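Local coordinates for protein probable amidase (Thermus thermophilus, PDB 2DC0) that is a probable amidase of the amidase family, a protein built round a large mixed beta-sheet packed among helices, at residues A19-E22 with E23-R27; S151-A154 with V155-I159; F238-L242 with D243-G247; A380-T383 with L384-F388. All blocks are in the same frame, centred on the assembly; numbering follows the deposited sequence.

Interaction 1 (A19-E22 with E23-R27); sequences ALLE and EALER
L21 and L25, one turn apart, belong with L20 and A24 to the buried face of the amphipathic alpha-helix 17-30. Their side chains cross obliquely. In L21 the CG stands anti to the backbone N (chi1 179°), which turns the isobutyl group along the helix toward the following turn, and its CG meets CD1 of L25 at 3.9 Å. The other half of the pair leans back: CG of L25 lies 3.4 Å from L21 O, the same oxygen that accepts L25 N (2.8 Å), a donor that approaches the carbonyl almost end-on. Strand 110-115 and helix 42-57 cover this leucine side, through F112 and A49 among others.

The acidic side is built differently. E22 bends at chi2, and its carboxylate forms a salt bridge through OE2 with R46 of helix 42-57. The carboxylate lies across L25, with OE2 of E22 4.1 Å from CD1 of L25. E26 runs out in an extended chain from the same edge, and the separation of 5.9 Å between E22 OE1 and E26 OE2 suggests only a mild like-charge effect, probably offset by the arginine. CG of E26 is pressed close to E22 O, 3.0 Å away.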
# COMPACT_ATOMS: atom_id res chain seq x y z
N ALA A 19 3.32 -45.16 4.89
CA ALA A 19 4.62 -45.29 4.24
C ALA A 19 5.27 -43.93 4.03
O ALA A 19 6.49 -43.78 4.19
CB ALA A 19 4.46 -46.01 2.88
N LEU A 20 4.47 -42.93 3.66
CA LEU A 20 5.01 -41.59 3.46
C LEU A 20 5.56 -41.06 4.78
O LEU A 20 6.60 -40.41 4.81
CB LEU A 20 3.93 -40.65 2.92
CG LEU A 20 3.49 -40.93 1.47
CD1 LEU A 20 2.32 -40.02 1.08
CD2 LEU A 20 4.67 -40.70 0.55
N LEU A 21 4.87 -41.36 5.89
CA LEU A 21 5.33 -40.92 7.20
C LEU A 21 6.63 -41.61 7.58
O LEU A 21 7.59 -40.95 7.99
CB LEU A 21 4.27 -41.19 8.28
CG LEU A 21 4.67 -40.76 9.71
CD1 LEU A 21 4.92 -39.26 9.75
CD2 LEU A 21 3.58 -41.14 10.70
N GLU A 22 6.68 -42.93 7.44
CA GLU A 22 7.90 -43.66 7.77
C GLU A 22 9.09 -43.09 7.03
O GLU A 22 10.18 -43.01 7.59
CB GLU A 22 7.75 -45.15 7.42
CG GLU A 22 6.81 -45.90 8.34
CD GLU A 22 7.17 -45.71 9.81
OE1 GLU A 22 8.34 -45.98 10.18
OE2 GLU A 22 6.29 -45.28 10.58
N GLU A 23 8.89 -42.69 5.78
CA GLU A 23 9.96 -42.11 4.99
C GLU A 23 10.42 -40.80 5.65
O GLU A 23 11.61 -40.58 5.82
CB GLU A 23 9.48 -41.85 3.56
CG GLU A 23 10.44 -41.03 2.70
CD GLU A 23 11.82 -41.66 2.60
OE1 GLU A 23 11.90 -42.88 2.32
OE2 GLU A 23 12.83 -40.94 2.78
N ALA A 24 9.46 -39.96 6.02
CA ALA A 24 9.77 -38.69 6.66
C ALA A 24 10.52 -38.89 7.98
O ALA A 24 11.47 -38.18 8.27
CB ALA A 24 8.48 -37.90 6.91
N LEU A 25 10.08 -39.87 8.76
CA LEU A 25 10.71 -40.16 10.05
C LEU A 25 12.12 -40.73 9.91
O LEU A 25 12.96 -40.53 10.79
CB LEU A 25 9.83 -41.12 10.86
CG LEU A 25 8.44 -40.59 11.23
CD1 LEU A 25 7.67 -41.65 12.03
CD2 LEU A 25 8.59 -39.31 12.05
N GLU A 26 12.37 -41.45 8.81
CA GLU A 26 13.71 -42.00 8.60
C GLU A 26 14.66 -40.86 8.29
O GLU A 26 15.79 -40.82 8.78
CB GLU A 26 13.71 -43.01 7.44
CG GLU A 26 12.92 -44.28 7.71
CD GLU A 26 13.14 -45.35 6.65
OE1 GLU A 26 13.16 -45.00 5.45
OE2 GLU A 26 13.27 -46.54 7.02
N ARG A 27 14.19 -39.92 7.47
CA ARG A 27 15.00 -38.76 7.10
C ARG A 27 15.26 -37.88 8.32
O ARG A 27 16.36 -37.36 8.49
CB ARG A 27 14.29 -37.94 6.02
CG ARG A 27 13.99 -38.71 4.73
CD ARG A 27 15.26 -39.04 3.96
NE ARG A 27 15.92 -37.84 3.44
CZ ARG A 27 17.07 -37.85 2.77
NH1 ARG A 27 17.70 -39.00 2.54
NH2 ARG A 27 17.59 -36.71 2.34

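Interaction 2 (S151-A154 with V155-I159)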
# COMPACT_ATOMS: atom_id res chain seq x y z
N SER A 151 12.00 -25.17 8.76
CA SER A 151 11.06 -25.55 7.71
C SER A 151 11.72 -25.75 6.36
O SER A 151 11.42 -26.72 5.66
CB SER A 151 9.95 -24.50 7.58
OG SER A 151 9.05 -24.57 8.67
N ALA A 152 12.63 -24.85 5.99
CA ALA A 152 13.32 -24.96 4.71
C ALA A 152 14.23 -26.19 4.69
O ALA A 152 14.27 -26.92 3.70
CB ALA A 152 14.13 -23.69 4.45
N VAL A 153 14.97 -26.40 5.77
CA VAL A 153 15.87 -27.54 5.86
C VAL A 153 15.10 -28.85 5.83
O VAL A 153 15.52 -29.82 5.19
CB VAL A 153 16.72 -27.47 7.15
CG1 VAL A 153 17.56 -28.73 7.31
CG2 VAL A 153 17.62 -26.24 7.11
N ALA A 154 13.96 -28.89 6.53
CA ALA A 154 13.14 -30.10 6.55
C ALA A 154 12.68 -30.45 5.14
O ALA A 154 12.81 -31.59 4.69
CB ALA A 154 11.92 -29.88 7.46
N VAL A 155 12.17 -29.45 4.42
CA VAL A 155 11.71 -29.64 3.05
C VAL A 155 12.85 -30.06 2.13
O VAL A 155 12.70 -30.94 1.28
CB VAL A 155 11.05 -28.34 2.50
CG1 VAL A 155 10.70 -28.50 1.02
CG2 VAL A 155 9.79 -28.03 3.30
N ALA A 156 14.01 -29.44 2.31
CA ALA A 156 15.17 -29.76 1.49
C ALA A 156 15.65 -31.20 1.70
O ALA A 156 16.08 -31.87 0.76
CB ALA A 156 16.31 -28.80 1.79
N LEU A 157 15.55 -31.68 2.94
CA LEU A 157 16.00 -33.02 3.29
C LEU A 157 14.93 -34.11 3.19
O LEU A 157 15.22 -35.28 3.44
CB LEU A 157 16.60 -33.00 4.70
CG LEU A 157 17.86 -32.12 4.86
CD1 LEU A 157 18.34 -32.12 6.30
CD2 LEU A 157 18.93 -32.65 3.93
N GLY A 158 13.71 -33.74 2.84
CA GLY A 158 12.65 -34.73 2.73
C GLY A 158 11.98 -35.06 4.04
O GLY A 158 11.28 -36.06 4.15
N ILE A 159 12.20 -34.23 5.06
CA ILE A 159 11.57 -34.45 6.36
C ILE A 159 10.20 -33.80 6.21
O ILE A 159 9.96 -32.67 6.66
CB ILE A 159 12.37 -33.77 7.49
CG1 ILE A 159 13.81 -34.28 7.48
CG2 ILE A 159 11.72 -34.06 8.84
CD1 ILE A 159 14.80 -33.45 8.30
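V153 and L157 make the close apolar pair at the end of helix 149-157, lying side by side and pointing the same way. With chi1 near 174° the CG1 branch of V153 lies beside its carbonyl carbon and faces L157, 3.6 Å from L157 CD1. CG of L157 also sits over the carbonyl oxygen V153 O, to which L157 N is hydrogen-bonded. On another flank V155 tucks its CG2 methyl to within 3.2 Å of S151 O, and strand 206-210 covers this side through L209. The one side-chain hydroxyl here is buried and well provided for: S151 OG is hydrogen-bonded to both T115 OG1 and S163 OG. Equally tight is the buried I159, which comes back against A154 with CB to CB at 3.9 Å and packs on R27 and A28 of helix 17-30.

The more open side is limited to A156 and G158, both partly exposed. The chain turns there by a positive phi at G158 (84°). R211 and R27 reach the last carbonyls from outside. Helix 149-157 starts within the glycine- and serine-rich signature sequence of the amidase family. At its other end two bonds run back into the last turn, I159 N to A154 O at 2.7 Å and a weak one from G158 N to V155 O at 3.4 Å, and with glycine at the turn they make a Schellman motif.

Interaction 3 (F238-L242 with D243-G247)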
# COMPACT_ATOMS: atom_id res chain seq x y z
N PHE A 238 10.66 -9.33 -18.10
CA PHE A 238 11.15 -9.20 -16.73
C PHE A 238 11.88 -7.89 -16.51
O PHE A 238 12.71 -7.49 -17.33
CB PHE A 238 12.09 -10.36 -16.41
CG PHE A 238 11.42 -11.71 -16.43
CD1 PHE A 238 10.54 -12.08 -15.41
CD2 PHE A 238 11.68 -12.62 -17.46
CE1 PHE A 238 9.93 -13.33 -15.42
CE2 PHE A 238 11.08 -13.87 -17.47
CZ PHE A 238 10.20 -14.23 -16.45
N GLY A 239 11.56 -7.22 -15.41
CA GLY A 239 12.21 -5.97 -15.08
C GLY A 239 13.31 -6.23 -14.07
O GLY A 239 13.13 -7.01 -13.13
N VAL A 240 14.46 -5.58 -14.26
CA VAL A 240 15.59 -5.76 -13.36
C VAL A 240 15.97 -4.40 -12.78
O VAL A 240 16.36 -3.49 -13.51
CB VAL A 240 16.80 -6.36 -14.12
CG1 VAL A 240 18.00 -6.48 -13.20
CG2 VAL A 240 16.43 -7.73 -14.68
N PRO A 241 15.84 -4.24 -11.45
CA PRO A 241 16.16 -3.00 -10.75
C PRO A 241 17.64 -2.85 -10.47
O PRO A 241 18.09 -2.96 -9.32
CB PRO A 241 15.32 -3.10 -9.48
CG PRO A 241 15.39 -4.57 -9.18
CD PRO A 241 15.21 -5.22 -10.53
N LEU A 242 18.41 -2.60 -11.53
CA LEU A 242 19.85 -2.46 -11.42
C LEU A 242 20.32 -1.41 -10.41
O LEU A 242 21.26 -1.67 -9.66
CB LEU A 242 20.44 -2.17 -12.80
CG LEU A 242 20.27 -3.32 -13.81
CD1 LEU A 242 20.91 -2.95 -15.14
CD2 LEU A 242 20.92 -4.59 -13.26
N ASP A 243 19.66 -0.25 -10.37
CA ASP A 243 20.08 0.78 -9.42
C ASP A 243 19.92 0.29 -7.98
O ASP A 243 20.80 0.52 -7.14
CB ASP A 243 19.33 2.12 -9.68
CG ASP A 243 17.80 2.02 -9.59
OD1 ASP A 243 17.24 0.90 -9.49
OD2 ASP A 243 17.15 3.08 -9.62
N PHE A 244 18.83 -0.42 -7.70
CA PHE A 244 18.60 -0.97 -6.37
C PHE A 244 19.66 -2.01 -6.01
O PHE A 244 20.11 -2.09 -4.87
CB PHE A 244 17.22 -1.62 -6.31
CG PHE A 244 16.91 -2.27 -4.99
CD1 PHE A 244 16.65 -1.50 -3.86
CD2 PHE A 244 16.91 -3.66 -4.86
CE1 PHE A 244 16.39 -2.10 -2.63
CE2 PHE A 244 16.66 -4.27 -3.63
CZ PHE A 244 16.40 -3.49 -2.52
N LEU A 245 20.06 -2.81 -7.00
CA LEU A 245 21.05 -3.87 -6.78
C LEU A 245 22.50 -3.41 -6.77
O LEU A 245 23.39 -4.12 -6.30
CB LEU A 245 20.88 -4.96 -7.85
CG LEU A 245 19.57 -5.75 -7.83
CD1 LEU A 245 19.51 -6.65 -9.05
CD2 LEU A 245 19.49 -6.57 -6.55
N GLU A 246 22.74 -2.22 -7.31
CA GLU A 246 24.08 -1.67 -7.37
C GLU A 246 24.85 -1.79 -6.05
O GLU A 246 24.46 -1.22 -5.04
CB GLU A 246 23.99 -0.21 -7.80
CG GLU A 246 25.32 0.45 -8.06
CD GLU A 246 25.15 1.77 -8.78
OE1 GLU A 246 24.85 1.75 -9.99
OE2 GLU A 246 25.30 2.83 -8.13
N GLY A 247 25.93 -2.56 -6.08
CA GLY A 247 26.76 -2.74 -4.91
C GLY A 247 26.20 -3.62 -3.80
O GLY A 247 26.84 -3.77 -2.75
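P241 has two roles: it is the centre of an inverse gamma turn, closed by a weak bond from L242 N to V240 O (3.0 Å), and it is also the N-cap residue of helix 242-245. Its carbonyl oxygen P241 O faces into the first helical turn, where L245 N donates to it at 3.0 Å from within the carbonyl plane. The pyrrolidine ring meets the helix alongside, CB of P241 resting 4.0 Å from CB of F244, while the phenyl ring of F244 extends to L278, and to T383 and P387.

D243 holds its CG in the crowded position between backbone N and carbonyl carbon (chi1 58°), which folds the carboxylate back over the start of the helix. OD1 accepts a weak bond from F244 N and another hydrogen bond from L276 N, with OD2 held by S275 OG. At the far end of the turn, L242 O receives a weak bond from E246 N.

The short helix follows strand 237-240, which lies between strands 270-273 and 350-354. V240 CG1 and L245 CD1 approach loosely, 4.4 Å apart, and both side chains lean on F257 of helix 251-263.

Interaction 4 (A380-T383 with L384-F388)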
# COMPACT_ATOMS: atom_id res chain seq x y z
N ALA A 380 23.15 -6.91 4.67
CA ALA A 380 23.48 -7.54 3.39
C ALA A 380 22.43 -8.57 2.97
O ALA A 380 22.05 -8.64 1.80
CB ALA A 380 24.85 -8.20 3.48
N PHE A 381 21.94 -9.35 3.94
CA PHE A 381 20.97 -10.42 3.67
C PHE A 381 19.49 -10.14 3.86
O PHE A 381 18.66 -11.03 3.63
CB PHE A 381 21.31 -11.65 4.52
CG PHE A 381 22.51 -12.40 4.04
CD1 PHE A 381 22.42 -13.26 2.96
CD2 PHE A 381 23.74 -12.26 4.69
CE1 PHE A 381 23.53 -13.98 2.52
CE2 PHE A 381 24.85 -12.97 4.26
CZ PHE A 381 24.75 -13.84 3.18
N ILE A 382 19.10 -8.99 4.33
CA ILE A 382 17.69 -8.63 4.46
C ILE A 382 17.27 -7.53 3.48
O ILE A 382 16.10 -7.46 3.08
CB ILE A 382 17.37 -8.20 5.92
CG1 ILE A 382 15.91 -8.48 6.25
CG2 ILE A 382 17.68 -6.73 6.13
CD1 ILE A 382 15.58 -9.95 6.35
N THR A 383 18.22 -6.70 3.07
CA THR A 383 17.93 -5.60 2.15
C THR A 383 17.29 -6.02 0.82
O THR A 383 16.43 -5.32 0.31
CB THR A 383 19.20 -4.78 1.84
OG1 THR A 383 19.76 -4.29 3.06
CG2 THR A 383 18.85 -3.59 0.95
N LEU A 384 17.70 -7.17 0.24
CA LEU A 384 17.17 -7.66 -1.03
C LEU A 384 15.72 -8.15 -0.95
O LEU A 384 14.97 -8.06 -1.93
CB LEU A 384 18.04 -8.80 -1.55
CG LEU A 384 19.49 -8.42 -1.86
CD1 LEU A 384 20.26 -9.65 -2.30
CD2 LEU A 384 19.52 -7.34 -2.92
N THR A 385 15.32 -8.65 0.20
CA THR A 385 13.97 -9.18 0.36
C THR A 385 12.94 -8.28 1.04
O THR A 385 11.78 -8.26 0.65
CB THR A 385 14.02 -10.51 1.12
OG1 THR A 385 14.80 -10.35 2.31
CG2 THR A 385 14.65 -11.60 0.26
N LEU A 386 13.37 -7.53 2.05
CA LEU A 386 12.43 -6.71 2.81
C LEU A 386 11.47 -5.76 2.08
O LEU A 386 10.35 -5.54 2.53
CB LEU A 386 13.19 -5.96 3.91
CG LEU A 386 14.18 -4.83 3.56
CD1 LEU A 386 13.41 -3.56 3.23
CD2 LEU A 386 15.10 -4.58 4.77
N PRO A 387 11.88 -5.18 0.93
CA PRO A 387 10.96 -4.26 0.25
C PRO A 387 9.62 -4.87 -0.16
O PRO A 387 8.58 -4.25 -0.02
CB PRO A 387 11.76 -3.82 -0.98
CG PRO A 387 13.20 -3.99 -0.55
CD PRO A 387 13.14 -5.31 0.19
N PHE A 388 9.67 -6.11 -0.64
CA PHE A 388 8.47 -6.78 -1.13
C PHE A 388 7.52 -7.27 -0.04
O PHE A 388 6.31 -7.35 -0.27
CB PHE A 388 8.94 -7.88 -2.08
CG PHE A 388 10.02 -7.40 -3.01
CD1 PHE A 388 9.75 -6.39 -3.93
CD2 PHE A 388 11.33 -7.85 -2.87
CE1 PHE A 388 10.77 -5.83 -4.69
CE2 PHE A 388 12.36 -7.30 -3.62
CZ PHE A 388 12.08 -6.28 -4.54
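A helix-to-helix junction, in which helix 377-382 gives way to helix 386-390 through a tight turn, is held by I382 and L386. The carbonyl oxygen I382 O is its polar centre. L386 N donates to it at 2.9 Å, almost straight at 170° and nearly along the C=O axis, and T385 N adds a second, weak bond. A single acceptor thus serves two successive amides of the turn.

The side chains of I382 and L386 cross at about a right angle. I382 uses its CG2 branch, which touches CD2 of L386 at 3.6 Å. L386 has chi1 69° and chi2 78°, an unusual leucine shape that curls the chain over the same carbonyl, with CG 3.3 Å from I382 O. Y285 and V281 of helix 281-296 pack against this leucine.

The other branch of I382 runs toward T385, again at about a right angle, its CD1 reaching 4.1 Å from T385 OG1. That hydroxyl has its hydrogen-bond partner elsewhere, in the carbonyl oxygen of G169, and I174 of helix 173-179 packs on both I382 and T385. T383 turns its own hydroxyl, OG1, back to E379 O in the preceding helical turn.

All the residues that meet here are buried. Just past the turn, P387 has no N-H to offer; its ring meets the carbonyl instead, with CD of P387 3.3 Å from T383 O.

The four contacts are local turns of one chain, and they fall into two touching pairs; the two pairs are at least about 13 Å apart between nearest atoms. Interactions 1 and 2 meet where the guanidinium of R27 probably donates through NE to L157 O, 2.7 Å away, so the surface-facing helix 17-30 packs against the end of helix 149-157. Interactions 3 and 4 meet by packing, with F244 CZ 3.4 Å from T383 O and L245 against L384. Interactions 2 and 4 are buried and mostly apolar, whereas 1 and 3 are partly exposed and carry carboxylates, of E22 and D243, that pair with neighbouring parts of the chain. Regular helix bonding in interaction 1 contrasts with the turns ending or starting helices elsewhere.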